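Local coordinates for protein proto-oncogene vav (Homo sapiens, PDB 6NEW) that acts as a guanine nucleotide exchange factor, probably for Rac-type small GTPases, through its RhoGEF (DH) domain, which is followed by PH and zinc-binding C1 domains, at residues Glu102-Thr106 against Pro107-Asn111. Sequence-based numbering, arbitrary orientation.
Sequences EALGT and PGAAN
Thr106 and Ala109 meet through the backbone where helix 86-105 gives way to a loop, a worked example of how a chain leaves a helix by way of a tight turn. The amide of Ala109 points back at the carbonyl of Thr106 in a weak hydrogen bond, N to O 3.5 Å but nearly straight at 161°. Pro107 and Gly108 occupy the corners between them. The proline ring restricts phi at the first corner; its CD, joined through N to the Thr106 carbonyl carbon, lies beside the Thr106 side chain as a consequence of that bond, while Gly108 takes the positive phi of the second.

Thr106 itself has left helical geometry, yet its side chain reaches back to the final helical turn. With chi1 at 60°, OG1 lies between the backbone N and the carbonyl carbon and donates to Ala103 O over 2.7 Å, approaching from above the carbonyl plane. The same oxygen receives a CA-H...O contact from Ala109, whose CA stands 3.4 Å from Ala103 O, so one helix-end carbonyl is shared by two partners. The methyl of Ala109 lies against Leu104, CB to CD2 4.1 Å; Leu104 also packs on Leu45 and Gln49 of helix 37-71. Arg41 of that helix makes a weak hydrogen bond with Gly108 O.

The corner angles, with the i to i+3 bond, define a type II beta turn with Pro-Gly at its centre, here leading from helix 86-105 toward helix 112-119 within the helical RhoGEF domain.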
ATOM      1  N   GLU A 102      12.532  24.089  17.627  1.00 69.12           N
ATOM      2  CA  GLU A 102      12.175  25.509  17.537  1.00 70.21           C
ATOM      3  C   GLU A 102      10.697  25.707  17.876  1.00 72.64           C
ATOM      4  O   GLU A 102      10.361  26.661  18.576  1.00 73.08           O
ATOM      5  CB  GLU A 102      12.477  26.074  16.139  1.00 71.91           C
ATOM      6  CG  GLU A 102      13.955  26.329  15.876  1.00 88.14           C
ATOM      7  CD  GLU A 102      14.428  26.115  14.447  1.00113.98           C
ATOM      8  OE1 GLU A 102      13.641  26.368  13.507  1.00110.70           O
ATOM      9  OE2 GLU A 102      15.600  25.709  14.268  1.00108.06           O
ATOM     10  N   ALA A 103       9.819  24.806  17.389  1.00 67.84           N
ATOM     11  CA  ALA A 103       8.379  24.857  17.658  1.00 66.94           C
ATOM     12  C   ALA A 103       8.077  24.550  19.137  1.00 72.64           C
ATOM     13  O   ALA A 103       7.197  25.187  19.715  1.00 72.43           O
ATOM     14  CB  ALA A 103       7.642  23.886  16.758  1.00 65.39           C
ATOM     15  N   LEU A 104       8.828  23.604  19.746  1.00 69.96           N
ATOM     16  CA  LEU A 104       8.673  23.213  21.150  1.00 70.62           C
ATOM     17  C   LEU A 104       9.181  24.288  22.116  1.00 78.84           C
ATOM     18  O   LEU A 104       8.653  24.406  23.224  1.00 79.11           O
ATOM     19  CB  LEU A 104       9.355  21.861  21.441  1.00 70.20           C
ATOM     20  CG  LEU A 104       8.720  20.612  20.819  1.00 72.62           C
ATOM     21  CD1 LEU A 104       9.694  19.465  20.788  1.00 72.68           C
ATOM     22  CD2 LEU A 104       7.460  20.196  21.550  1.00 73.79           C
ATOM     23  N   GLY A 105      10.185  25.053  21.681  1.00 77.75           N
ATOM     24  CA  GLY A 105      10.791  26.140  22.444  1.00 80.21           C
ATOM     25  C   GLY A 105       9.894  27.346  22.649  1.00 86.49           C
ATOM     26  O   GLY A 105       9.969  27.992  23.697  1.00 87.63           O
ATOM     27  N   THR A 106       9.021  27.650  21.665  1.00 83.31           N
ATOM     28  CA  THR A 106       8.069  28.774  21.697  1.00 84.65           C
ATOM     29  C   THR A 106       6.969  28.569  22.800  1.00 90.55           C
ATOM     30  O   THR A 106       6.897  27.469  23.359  1.00 89.79           O
ATOM     31  CB  THR A 106       7.513  29.051  20.285  1.00 95.59           C
ATOM     32  OG1 THR A 106       6.829  27.900  19.788  1.00 96.34           O
ATOM     33  CG2 THR A 106       8.597  29.516  19.299  1.00 95.24           C
ATOM     34  N   PRO A 107       6.138  29.593  23.172  1.00 89.11           N
ATOM     35  CA  PRO A 107       5.173  29.383  24.272  1.00 89.19           C
ATOM     36  C   PRO A 107       4.040  28.397  23.985  1.00 90.36           C
ATOM     37  O   PRO A 107       3.238  28.596  23.064  1.00 89.28           O
ATOM     38  CB  PRO A 107       4.651  30.796  24.570  1.00 92.50           C
ATOM     39  CG  PRO A 107       4.828  31.545  23.307  1.00 96.82           C
ATOM     40  CD  PRO A 107       6.086  30.990  22.684  1.00 91.97           C
ATOM     41  N   GLY A 108       4.007  27.340  24.795  1.00 85.67           N
ATOM     42  CA  GLY A 108       3.026  26.264  24.735  1.00 83.62           C
ATOM     43  C   GLY A 108       2.988  25.495  23.430  1.00 84.86           C
ATOM     44  O   GLY A 108       1.921  25.003  23.052  1.00 83.69           O
ATOM     45  N   ALA A 109       4.148  25.410  22.720  1.00 79.80           N
ATOM     46  CA  ALA A 109       4.355  24.708  21.440  1.00 76.85           C
ATOM     47  C   ALA A 109       3.116  24.763  20.522  1.00 77.40           C
ATOM     48  O   ALA A 109       2.701  23.743  19.969  1.00 75.73           O
ATOM     49  CB  ALA A 109       4.777  23.266  21.709  1.00 76.85           C
ATOM     50  N   ALA A 110       2.508  25.965  20.414  1.00 73.48           N
ATOM     51  CA  ALA A 110       1.272  26.234  19.677  1.00 71.93           C
ATOM     52  C   ALA A 110       1.352  25.948  18.181  1.00 73.03           C
ATOM     53  O   ALA A 110       0.333  25.593  17.577  1.00 71.59           O
ATOM     54  CB  ALA A 110       0.821  27.666  19.921  1.00 74.17           C
ATOM     55  N   ASN A 111       2.556  26.083  17.598  1.00 68.29           N
ATOM     56  CA  ASN A 111       2.793  25.864  16.177  1.00 66.33           C
ATOM     57  C   ASN A 111       3.524  24.550  15.875  1.00 65.84           C
ATOM     58  O   ASN A 111       4.161  24.444  14.823  1.00 65.47           O
ATOM     59  CB  ASN A 111       3.503  27.079  15.567  1.00 71.58           C
ATOM     60  CG  ASN A 111       2.694  28.345  15.741  1.00110.99           C
ATOM     61  OD1 ASN A 111       1.461  28.318  15.709  1.00107.04           O
ATOM     62  ND2 ASN A 111       3.360  29.444  16.086  1.00108.31           N
TER